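PCF11 protein (PDB 1SZ9) binds the carboxy-terminal domain of RNA polymerase II through its CTD-interacting domain and so probably couples transcription to 3'-end processing of messenger RNA. Local coordinates at residues I48-R51 with I52-M56; Q59-Y62 with A63-L67; N85-N88 with L89-T93; L105-M108 with F109-W112. All blocks are in the same frame, centred on the assembly; numbering follows the deposited sequence.

All four contacts are local, each within, or at the end of, one helix of the all-helical CTD-interacting domain, in chain order on helices 41-54, 57-73, 86-95 and 99-112. Contacts 1 and 2, 8 Å apart between centres on consecutive helices, touch through Lys60. Contact 3, its centre 11 to 13 Å from the others, touches all three: Asn85, Leu89 and Thr93 meet contact 1, Tyr90 and Thr93 contact 2, and Tyr90 contact 4. Contact 2 meets contact 4 through Phe64 and Trp112. Contacts 1 and 4, on opposite sides of the chain's centre and 19 Å apart between centres, are the one pair that does not touch; the other five trace a continuous stack of helices.

Contact 1 of 4, residues I48-R51 with I52-M56; sequences IESR and IEKCM
Cys55 places its CB 4.0 Å from Arg51 CZ, directly over the centre of one face of the guanidinium. The arginine reaches this position by a bent chain: its CG is anti to the backbone N (chi1 159°), and bends at chi2 and chi3 turn the flat group forward, alongside the end of the helix. One turn earlier, Ile48 and Ile52 meet obliquely through methyl groups, Ile48 CG2 lying 3.9 Å from Ile52 CD1. On the solvent side the aliphatic part of Lys54 passes over the previous turn, with CD 3.9 Å from Ser50 OG, while its NZ forms a salt bridge of 2.9 Å with Glu53 OE1, met on the anti side of the carboxylate.

These contacts occupy the last turns of helix 41-54, part of the all-helical CTD-interacting domain. Its i to i+4 backbone bonds persist to the end: Ile52 N binds Ile48 O at 2.9 Å with an N-H...O angle of 168°, and Cys55 N still binds Arg51 O at 2.9 Å although Cys55 itself has left helical phi/psi.

Beyond this shell, Lys60 of helix 57-73 hydrogen-bonds Ile52 O in the last turn of helix 41-54 and Cys55 O just beyond it. Arg51 NH1 has a weak bond to Gln59 OE1, also of helix 57-73. Ile48 packs on Leu67 and Ile70, and Ile52 on Leu89 and Thr93.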
loop_
_atom_site.group_PDB
_atom_site.type_symbol
_atom_site.label_atom_id
_atom_site.label_comp_id
_atom_site.label_asym_id
_atom_site.label_seq_id
_atom_site.Cartn_x
_atom_site.Cartn_y
_atom_site.Cartn_z
ATOM N N ILE A 48 -2.616 -6.028 -5.427
ATOM C CA ILE A 48 -1.897 -5.630 -4.227
ATOM C C ILE A 48 -2.739 -5.808 -2.962
ATOM O O ILE A 48 -2.237 -6.310 -1.968
ATOM C CB ILE A 48 -1.384 -4.174 -4.352
ATOM C CG1 ILE A 48 -0.242 -4.139 -5.366
ATOM C CG2 ILE A 48 -0.839 -3.656 -3.008
ATOM C CD1 ILE A 48 0.259 -2.768 -5.659
ATOM N N GLU A 49 -4.007 -5.407 -2.996
ATOM C CA GLU A 49 -4.869 -5.556 -1.817
ATOM C C GLU A 49 -5.064 -7.033 -1.502
ATOM O O GLU A 49 -5.079 -7.429 -0.333
ATOM C CB GLU A 49 -6.233 -4.880 -2.021
ATOM C CG GLU A 49 -6.133 -3.375 -2.297
ATOM C CD GLU A 49 -7.434 -2.619 -2.055
ATOM O OE1 GLU A 49 -8.512 -3.241 -2.106
ATOM O OE2 GLU A 49 -7.385 -1.389 -1.818
ATOM N N SER A 50 -5.197 -7.843 -2.553
ATOM C CA SER A 50 -5.361 -9.282 -2.385
ATOM C C SER A 50 -4.115 -9.854 -1.706
ATOM O O SER A 50 -4.228 -10.619 -0.742
ATOM C CB SER A 50 -5.598 -9.956 -3.751
ATOM O OG SER A 50 -5.634 -11.361 -3.614
ATOM N N ARG A 51 -2.927 -9.483 -2.198
ATOM C CA ARG A 51 -1.686 -9.964 -1.580
ATOM C C ARG A 51 -1.601 -9.545 -0.104
ATOM O O ARG A 51 -1.285 -10.360 0.764
ATOM C CB ARG A 51 -0.431 -9.465 -2.338
ATOM C CG ARG A 51 0.830 -9.509 -1.465
ATOM C CD ARG A 51 2.108 -10.101 -2.076
ATOM N NE ARG A 51 2.024 -11.537 -2.286
ATOM C CZ ARG A 51 2.956 -12.429 -1.948
ATOM N NH1 ARG A 51 4.097 -12.069 -1.358
ATOM N NH2 ARG A 51 2.738 -13.709 -2.215
ATOM N N ILE A 52 -1.892 -8.281 0.193
ATOM C CA ILE A 52 -1.847 -7.816 1.577
ATOM C C ILE A 52 -2.772 -8.643 2.472
ATOM O O ILE A 52 -2.436 -8.991 3.611
ATOM C CB ILE A 52 -2.248 -6.332 1.665
ATOM C CG1 ILE A 52 -1.143 -5.471 1.026
ATOM C CG2 ILE A 52 -2.492 -5.929 3.124
ATOM C CD1 ILE A 52 -1.546 -4.019 0.795
ATOM N N GLU A 53 -3.943 -8.962 1.947
ATOM C CA GLU A 53 -4.922 -9.735 2.689
ATOM C C GLU A 53 -4.552 -11.209 2.833
ATOM O O GLU A 53 -4.762 -11.807 3.887
ATOM C CB GLU A 53 -6.275 -9.610 1.998
ATOM C CG GLU A 53 -7.416 -10.287 2.708
ATOM C CD GLU A 53 -8.752 -9.851 2.142
ATOM O OE1 GLU A 53 -9.028 -10.172 0.965
ATOM O OE2 GLU A 53 -9.514 -9.176 2.871
ATOM N N LYS A 54 -3.988 -11.787 1.777
ATOM C CA LYS A 54 -3.620 -13.205 1.763
ATOM C C LYS A 54 -2.278 -13.615 2.349
ATOM O O LYS A 54 -2.224 -14.517 3.186
ATOM C CB LYS A 54 -3.679 -13.750 0.331
ATOM C CG LYS A 54 -5.062 -14.148 -0.175
ATOM C CD LYS A 54 -6.062 -13.012 -0.142
ATOM C CE LYS A 54 -7.354 -13.450 -0.826
ATOM N NZ LYS A 54 -8.402 -12.398 -0.848
ATOM N N CYS A 55 -1.198 -12.975 1.906
ATOM C CA CYS A 55 0.138 -13.344 2.368
ATOM C C CYS A 55 0.289 -13.291 3.882
ATOM O O CYS A 55 -0.597 -12.823 4.591
ATOM C CB CYS A 55 1.193 -12.461 1.689
ATOM S SG CYS A 55 1.338 -10.815 2.384
ATOM N N MET A 56 1.410 -13.774 4.397
ATOM C CA MET A 56 1.585 -13.743 5.840
ATOM C C MET A 56 2.285 -12.503 6.383
ATOM O O MET A 56 2.909 -11.757 5.629
ATOM C CB MET A 56 2.280 -15.011 6.310
ATOM C CG MET A 56 3.555 -15.362 5.636
ATOM S SD MET A 56 3.786 -17.088 6.052
ATOM C CE MET A 56 3.990 -17.005 7.848
#

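Contact 2 of 4, residues Q59-Y62 with A63-L67; sequences QKLY and AFYAL
Leu61 and Tyr65 pack one turn apart on helix 57-73, an inner helix of the arm-repeat-like stack of the CTD-interacting domain. The main side-chain interaction is a CH-pi contact: Leu61 CG stands 4.0 Å from the centroid of the Tyr65 ring, 23° off the ring normal and displaced toward the rim. Tyr65, whose CG is set opposite the carbonyl carbon (chi1 -75°), leans its ring back over the outward-pointing end of Leu61, and the Leu61 carbonyl O lies over a face of the ring as well.

Among apolar contacts, Leu61 CD1 reaches Tyr65 CE1 at 3.5 Å. Tyr62 comes less close, its CD1 being 4.2 Å from Tyr65 CD2, which lies at the edge of the Tyr62 ring and near its plane.

The backbone supplies successive i to i+4 hydrogen bonds, from Ala63 N to Gln59 O through Ala66 N to Tyr62 O. That of Tyr65 N to Leu61 O is of ordinary length, 2.9 Å, but bent, with an N-H...O angle of 138°.

Outward packing places Ala63 on Ile52 of helix 41-54, and Phe64 on Tyr90. At the phenol end of Tyr65, Leu61 CD2 lies 3.6 Å from OH.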
loop_
_atom_site.group_PDB
_atom_site.type_symbol
_atom_site.label_atom_id
_atom_site.label_comp_id
_atom_site.label_asym_id
_atom_site.label_seq_id
_atom_site.Cartn_x
_atom_site.Cartn_y
_atom_site.Cartn_z
ATOM N N GLN A 59 5.414 -10.465 5.079
ATOM C CA GLN A 59 5.224 -10.176 3.676
ATOM C C GLN A 59 4.138 -9.139 3.433
ATOM O O GLN A 59 4.158 -8.464 2.408
ATOM C CB GLN A 59 4.947 -11.477 2.909
ATOM C CG GLN A 59 6.186 -12.386 2.788
ATOM C CD GLN A 59 5.872 -13.729 2.143
ATOM O OE1 GLN A 59 5.078 -13.812 1.199
ATOM N NE2 GLN A 59 6.509 -14.790 2.640
ATOM N N LYS A 60 3.203 -8.989 4.371
ATOM C CA LYS A 60 2.138 -8.006 4.209
ATOM C C LYS A 60 2.729 -6.585 4.174
ATOM O O LYS A 60 2.224 -5.710 3.453
ATOM C CB LYS A 60 1.105 -8.092 5.346
ATOM C CG LYS A 60 0.258 -9.384 5.415
ATOM C CD LYS A 60 -0.787 -9.252 6.532
ATOM C CE LYS A 60 -1.611 -10.545 6.744
ATOM N NZ LYS A 60 -2.247 -11.088 5.487
ATOM N N LEU A 61 3.785 -6.362 4.959
ATOM C CA LEU A 61 4.451 -5.058 5.001
ATOM C C LEU A 61 5.036 -4.699 3.641
ATOM O O LEU A 61 4.869 -3.594 3.167
ATOM C CB LEU A 61 5.595 -5.045 6.028
ATOM C CG LEU A 61 6.410 -3.739 6.131
ATOM C CD1 LEU A 61 5.481 -2.588 6.552
ATOM C CD2 LEU A 61 7.563 -3.885 7.144
ATOM N N TYR A 62 5.721 -5.648 3.018
ATOM C CA TYR A 62 6.354 -5.374 1.732
ATOM C C TYR A 62 5.339 -5.092 0.629
ATOM O O TYR A 62 5.604 -4.287 -0.263
ATOM C CB TYR A 62 7.303 -6.522 1.386
ATOM C CG TYR A 62 8.189 -6.855 2.571
ATOM C CD1 TYR A 62 8.938 -5.862 3.211
ATOM C CD2 TYR A 62 8.246 -8.152 3.082
ATOM C CE1 TYR A 62 9.721 -6.159 4.340
ATOM C CE2 TYR A 62 9.018 -8.465 4.197
ATOM C CZ TYR A 62 9.751 -7.464 4.823
ATOM O OH TYR A 62 10.487 -7.776 5.940
ATOM N N ALA A 63 4.167 -5.717 0.714
ATOM C CA ALA A 63 3.104 -5.468 -0.263
ATOM C C ALA A 63 2.598 -4.036 -0.019
ATOM O O ALA A 63 2.264 -3.316 -0.964
ATOM C CB ALA A 63 1.948 -6.485 -0.089
ATOM N N PHE A 64 2.513 -3.632 1.247
ATOM C CA PHE A 64 2.104 -2.254 1.558
ATOM C C PHE A 64 3.193 -1.278 1.061
ATOM O O PHE A 64 2.891 -0.137 0.703
ATOM C CB PHE A 64 1.891 -2.060 3.067
ATOM C CG PHE A 64 0.452 -1.797 3.448
ATOM C CD1 PHE A 64 -0.198 -0.636 3.019
ATOM C CD2 PHE A 64 -0.248 -2.703 4.253
ATOM C CE1 PHE A 64 -1.518 -0.374 3.382
ATOM C CE2 PHE A 64 -1.576 -2.453 4.624
ATOM C CZ PHE A 64 -2.214 -1.281 4.185
ATOM N N TYR A 65 4.454 -1.707 1.049
ATOM C CA TYR A 65 5.509 -0.809 0.535
ATOM C C TYR A 65 5.328 -0.665 -0.967
ATOM O O TYR A 65 5.617 0.382 -1.534
ATOM C CB TYR A 65 6.921 -1.321 0.851
ATOM C CG TYR A 65 7.365 -1.148 2.295
ATOM C CD1 TYR A 65 6.619 -0.394 3.210
ATOM C CD2 TYR A 65 8.557 -1.718 2.742
ATOM C CE1 TYR A 65 7.068 -0.214 4.552
ATOM C CE2 TYR A 65 9.006 -1.545 4.058
ATOM C CZ TYR A 65 8.256 -0.788 4.953
ATOM O OH TYR A 65 8.737 -0.585 6.232
ATOM N N ALA A 66 4.822 -1.713 -1.619
ATOM C CA ALA A 66 4.551 -1.630 -3.053
ATOM C C ALA A 66 3.422 -0.589 -3.270
ATOM O O ALA A 66 3.520 0.288 -4.132
ATOM C CB ALA A 66 4.122 -2.993 -3.579
ATOM N N LEU A 67 2.355 -0.710 -2.482
ATOM C CA LEU A 67 1.211 0.204 -2.526
ATOM C C LEU A 67 1.702 1.644 -2.278
ATOM O O LEU A 67 1.320 2.578 -2.978
ATOM C CB LEU A 67 0.206 -0.190 -1.430
ATOM C CG LEU A 67 -1.116 0.585 -1.266
ATOM C CD1 LEU A 67 -2.133 -0.287 -0.502
ATOM C CD2 LEU A 67 -0.885 1.902 -0.515
#

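Contact 3 of 4, residues N85-N88 with L89-T93; sequences NLFN and LYKRT
Asn88 and Arg92 lie side by side and point the same way, with the amide and guanidinium stacked and their planes 27° apart. Asn88 CB covers the centre of one guanidinium face, 3.8 Å from Arg92 CZ, and Arg92 NH2 stands 3.9 Å from Asn88 ND2. An extended run from CG to NE carries the guanidinium back over the preceding turn, passing Asn88 O on the way. The Phe87 ring is met obliquely by a second aliphatic chain: Lys91 CD sits 3.8 Å from Phe87 CZ, the two side chains again running alongside each other.

Both pairs are spaced four residues apart near the start of helix 86-95, one of the stacked helices that give this CTD-binding fold its resemblance to arm repeats, with Asn85 at the N-cap position. The Asn85 side chain makes no capping bond; its ND2 instead binds Glu49 OE1 of helix 41-54. Its carbonyl does take part in the helix, accepting Leu89 N at 2.8 Å with an N-H...O angle of 167°.

Further along, Leu89 O is gripped by two donors from Thr93, the backbone N at 3.0 Å and OG1 at 2.8 Å, which approach from opposite faces of the carbonyl plane. This satisfies the buried hydroxyl's donor within its own helix. Tyr90 packs on Met108 and Phe109 of helix 99-112, whereas Phe87 packs on Lys130 and Ile131 of helix 125-137.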
loop_
_atom_site.group_PDB
_atom_site.type_symbol
_atom_site.label_atom_id
_atom_site.label_comp_id
_atom_site.label_asym_id
_atom_site.label_seq_id
_atom_site.Cartn_x
_atom_site.Cartn_y
_atom_site.Cartn_z
ATOM N N ASN A 85 -10.260 1.083 0.365
ATOM C CA ASN A 85 -10.137 0.042 1.381
ATOM C C ASN A 85 -8.927 0.239 2.299
ATOM O O ASN A 85 -8.659 -0.596 3.148
ATOM C CB ASN A 85 -10.080 -1.353 0.721
ATOM C CG ASN A 85 -11.279 -1.616 -0.191
ATOM O OD1 ASN A 85 -12.374 -1.136 0.065
ATOM N ND2 ASN A 85 -11.068 -2.386 -1.253
ATOM N N LEU A 86 -8.238 1.367 2.141
ATOM C CA LEU A 86 -7.035 1.682 2.918
ATOM C C LEU A 86 -7.174 1.469 4.416
ATOM O O LEU A 86 -6.380 0.775 5.016
ATOM C CB LEU A 86 -6.600 3.128 2.667
ATOM C CG LEU A 86 -5.208 3.457 3.220
ATOM C CD1 LEU A 86 -4.156 2.703 2.399
ATOM C CD2 LEU A 86 -4.967 4.976 3.158
ATOM N N PHE A 87 -8.184 2.073 5.025
ATOM C CA PHE A 87 -8.379 1.916 6.462
ATOM C C PHE A 87 -8.614 0.464 6.897
ATOM O O PHE A 87 -7.968 -0.010 7.832
ATOM C CB PHE A 87 -9.542 2.786 6.943
ATOM C CG PHE A 87 -9.995 2.459 8.325
ATOM C CD1 PHE A 87 -9.133 2.624 9.412
ATOM C CD2 PHE A 87 -11.285 1.974 8.552
ATOM C CE1 PHE A 87 -9.546 2.316 10.710
ATOM C CE2 PHE A 87 -11.710 1.658 9.850
ATOM C CZ PHE A 87 -10.836 1.832 10.933
ATOM N N ASN A 88 -9.550 -0.235 6.253
ATOM C CA ASN A 88 -9.803 -1.627 6.626
ATOM C C ASN A 88 -8.571 -2.487 6.398
ATOM O O ASN A 88 -8.248 -3.330 7.217
ATOM C CB ASN A 88 -10.981 -2.216 5.837
ATOM C CG ASN A 88 -12.309 -1.622 6.264
ATOM O OD1 ASN A 88 -12.390 -0.967 7.294
ATOM N ND2 ASN A 88 -13.356 -1.861 5.479
ATOM N N LEU A 89 -7.891 -2.279 5.273
ATOM C CA LEU A 89 -6.686 -3.047 4.969
ATOM C C LEU A 89 -5.573 -2.784 5.986
ATOM O O LEU A 89 -4.911 -3.702 6.453
ATOM C CB LEU A 89 -6.167 -2.701 3.561
ATOM C CG LEU A 89 -6.750 -3.529 2.410
ATOM C CD1 LEU A 89 -6.238 -2.999 1.072
ATOM C CD2 LEU A 89 -6.364 -4.992 2.598
ATOM N N TYR A 90 -5.371 -1.516 6.307
ATOM C CA TYR A 90 -4.340 -1.120 7.241
ATOM C C TYR A 90 -4.588 -1.686 8.634
ATOM O O TYR A 90 -3.706 -2.301 9.226
ATOM C CB TYR A 90 -4.250 0.408 7.293
ATOM C CG TYR A 90 -3.131 0.925 8.184
ATOM C CD1 TYR A 90 -3.265 0.949 9.570
ATOM C CD2 TYR A 90 -1.935 1.371 7.636
ATOM C CE1 TYR A 90 -2.226 1.412 10.390
ATOM C CE2 TYR A 90 -0.902 1.831 8.438
ATOM C CZ TYR A 90 -1.055 1.851 9.814
ATOM O OH TYR A 90 -0.036 2.324 10.603
ATOM N N LYS A 91 -5.785 -1.449 9.155
ATOM C CA LYS A 91 -6.173 -1.923 10.471
ATOM C C LYS A 91 -6.082 -3.450 10.579
ATOM O O LYS A 91 -5.547 -3.972 11.550
ATOM C CB LYS A 91 -7.612 -1.474 10.777
ATOM C CG LYS A 91 -8.210 -2.098 12.037
ATOM C CD LYS A 91 -9.533 -1.435 12.437
ATOM C CE LYS A 91 -10.129 -2.086 13.710
ATOM N NZ LYS A 91 -11.396 -1.410 14.172
ATOM N N ARG A 92 -6.600 -4.163 9.584
ATOM C CA ARG A 92 -6.558 -5.624 9.630
ATOM C C ARG A 92 -5.126 -6.127 9.628
ATOM O O ARG A 92 -4.797 -7.051 10.371
ATOM C CB ARG A 92 -7.337 -6.233 8.452
ATOM C CG ARG A 92 -8.846 -6.172 8.661
ATOM C CD ARG A 92 -9.634 -6.371 7.375
ATOM N NE ARG A 92 -11.036 -5.994 7.561
ATOM C CZ ARG A 92 -11.913 -5.831 6.572
ATOM N NH1 ARG A 92 -11.544 -6.012 5.307
ATOM N NH2 ARG A 92 -13.161 -5.470 6.850
ATOM N N THR A 93 -4.274 -5.510 8.812
ATOM C CA THR A 93 -2.875 -5.914 8.748
ATOM C C THR A 93 -2.185 -5.661 10.082
ATOM O O THR A 93 -1.497 -6.526 10.608
ATOM C CB THR A 93 -2.126 -5.139 7.630
ATOM O OG1 THR A 93 -2.730 -5.461 6.382
ATOM C CG2 THR A 93 -0.622 -5.519 7.565
#

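Contact 4 of 4, residues L105-M108 with F109-W112; sequences LINM and FKLW
A Met-aromatic contact near the C-terminal end of helix 99-112 joins Met108 to Trp112, one turn on. Met108 SD lies 4.8 Å from the centroid of the indole six-membered ring and 52° off its normal, so the sulfur approaches obliquely. The terminal methyl comes nearer, with Met108 CE 3.5 Å from Trp112 CZ2. This follows from the chain's shape: it is extended through chi1 and chi2, then bends at chi3 (70°) to bring CE to the benzo part of the indole.

Met108 O lies above one face of the same indole, 3.5 Å from Trp112 CG, and Phe109 CA shares that face. The carbonyl also accepts a weak bond from Trp112 N, at 3.2 Å with an N-H...O angle of 133°. Earlier in the helix the bonding is more regular: Lys110 N binds Ile106 O at 2.9 Å.

The indole's rotation is fixed from outside, since Trp112 NE1 hydrogen-bonds Asp68 OD1 of helix 57-73 and Phe123 meets the ring edge-to-face. Phe109 packs against Leu128, Ile131 and Leu135 of helix 125-137, and Trp112 touches Phe64 of helix 57-73 and Leu86 of helix 86-95, placing this turn between three helices.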
loop_
_atom_site.group_PDB
_atom_site.type_symbol
_atom_site.label_atom_id
_atom_site.label_comp_id
_atom_site.label_asym_id
_atom_site.label_seq_id
_atom_site.Cartn_x
_atom_site.Cartn_y
_atom_site.Cartn_z
ATOM N N LEU A 105 4.693 0.050 10.024
ATOM C CA LEU A 105 3.397 0.490 9.476
ATOM C C LEU A 105 3.098 1.901 9.991
ATOM O O LEU A 105 2.488 2.708 9.302
ATOM C CB LEU A 105 2.261 -0.421 9.934
ATOM C CG LEU A 105 2.253 -1.840 9.355
ATOM C CD1 LEU A 105 1.183 -2.643 10.057
ATOM C CD2 LEU A 105 2.023 -1.785 7.838
ATOM N N ILE A 106 3.536 2.191 11.212
ATOM C CA ILE A 106 3.273 3.506 11.795
ATOM C C ILE A 106 4.079 4.595 11.092
ATOM O O ILE A 106 3.556 5.666 10.783
ATOM C CB ILE A 106 3.584 3.491 13.323
ATOM C CG1 ILE A 106 2.542 2.608 14.035
ATOM C CG2 ILE A 106 3.615 4.950 13.905
ATOM C CD1 ILE A 106 2.978 2.154 15.439
ATOM N N ASN A 107 5.360 4.326 10.855
ATOM C CA ASN A 107 6.204 5.303 10.178
ATOM C C ASN A 107 5.670 5.548 8.772
ATOM O O ASN A 107 5.632 6.684 8.302
ATOM C CB ASN A 107 7.658 4.817 10.153
ATOM C CG ASN A 107 8.311 4.917 11.530
ATOM O OD1 ASN A 107 7.784 5.596 12.408
ATOM N ND2 ASN A 107 9.444 4.253 11.722
ATOM N N MET A 108 5.225 4.477 8.119
ATOM C CA MET A 108 4.677 4.594 6.773
ATOM C C MET A 108 3.454 5.511 6.785
ATOM O O MET A 108 3.298 6.367 5.903
ATOM C CB MET A 108 4.304 3.206 6.229
ATOM C CG MET A 108 3.601 3.220 4.869
ATOM S SD MET A 108 3.160 1.523 4.387
ATOM C CE MET A 108 1.801 1.191 5.627
ATOM N N PHE A 109 2.589 5.325 7.776
ATOM C CA PHE A 109 1.391 6.159 7.931
ATOM C C PHE A 109 1.782 7.634 8.149
ATOM O O PHE A 109 1.173 8.544 7.581
ATOM C CB PHE A 109 0.575 5.663 9.121
ATOM C CG PHE A 109 -0.480 6.628 9.579
ATOM C CD1 PHE A 109 -1.647 6.820 8.827
ATOM C CD2 PHE A 109 -0.281 7.390 10.722
ATOM C CE1 PHE A 109 -2.595 7.766 9.207
ATOM C CE2 PHE A 109 -1.232 8.347 11.113
ATOM C CZ PHE A 109 -2.386 8.535 10.351
ATOM N N LYS A 110 2.788 7.866 8.991
ATOM C CA LYS A 110 3.252 9.221 9.240
ATOM C C LYS A 110 3.634 9.926 7.940
ATOM O O LYS A 110 3.292 11.082 7.741
ATOM C CB LYS A 110 4.471 9.228 10.166
ATOM C CG LYS A 110 4.161 9.154 11.657
ATOM C CD LYS A 110 5.465 9.350 12.416
ATOM C CE LYS A 110 5.270 9.378 13.910
ATOM N NZ LYS A 110 6.571 9.726 14.545
ATOM N N LEU A 111 4.343 9.230 7.054
ATOM C CA LEU A 111 4.738 9.861 5.795
ATOM C C LEU A 111 3.544 10.067 4.866
ATOM O O LEU A 111 3.605 10.920 3.983
ATOM C CB LEU A 111 5.828 9.043 5.093
ATOM C CG LEU A 111 7.124 8.880 5.887
ATOM C CD1 LEU A 111 8.128 8.106 5.044
ATOM C CD2 LEU A 111 7.699 10.249 6.271
ATOM N N TRP A 112 2.456 9.310 5.054
ATOM C CA TRP A 112 1.280 9.513 4.197
ATOM C C TRP A 112 0.643 10.874 4.500
ATOM O O TRP A 112 -0.062 11.418 3.668
ATOM C CB TRP A 112 0.198 8.433 4.390
ATOM C CG TRP A 112 0.536 7.049 3.874
ATOM C CD1 TRP A 112 1.501 6.716 2.968
ATOM C CD2 TRP A 112 -0.131 5.829 4.217
ATOM N NE1 TRP A 112 1.476 5.353 2.720
ATOM C CE2 TRP A 112 0.484 4.789 3.478
ATOM C CE3 TRP A 112 -1.188 5.513 5.082
ATOM C CZ2 TRP A 112 0.071 3.446 3.577
ATOM C CZ3 TRP A 112 -1.600 4.178 5.180
ATOM C CH2 TRP A 112 -0.968 3.165 4.429
#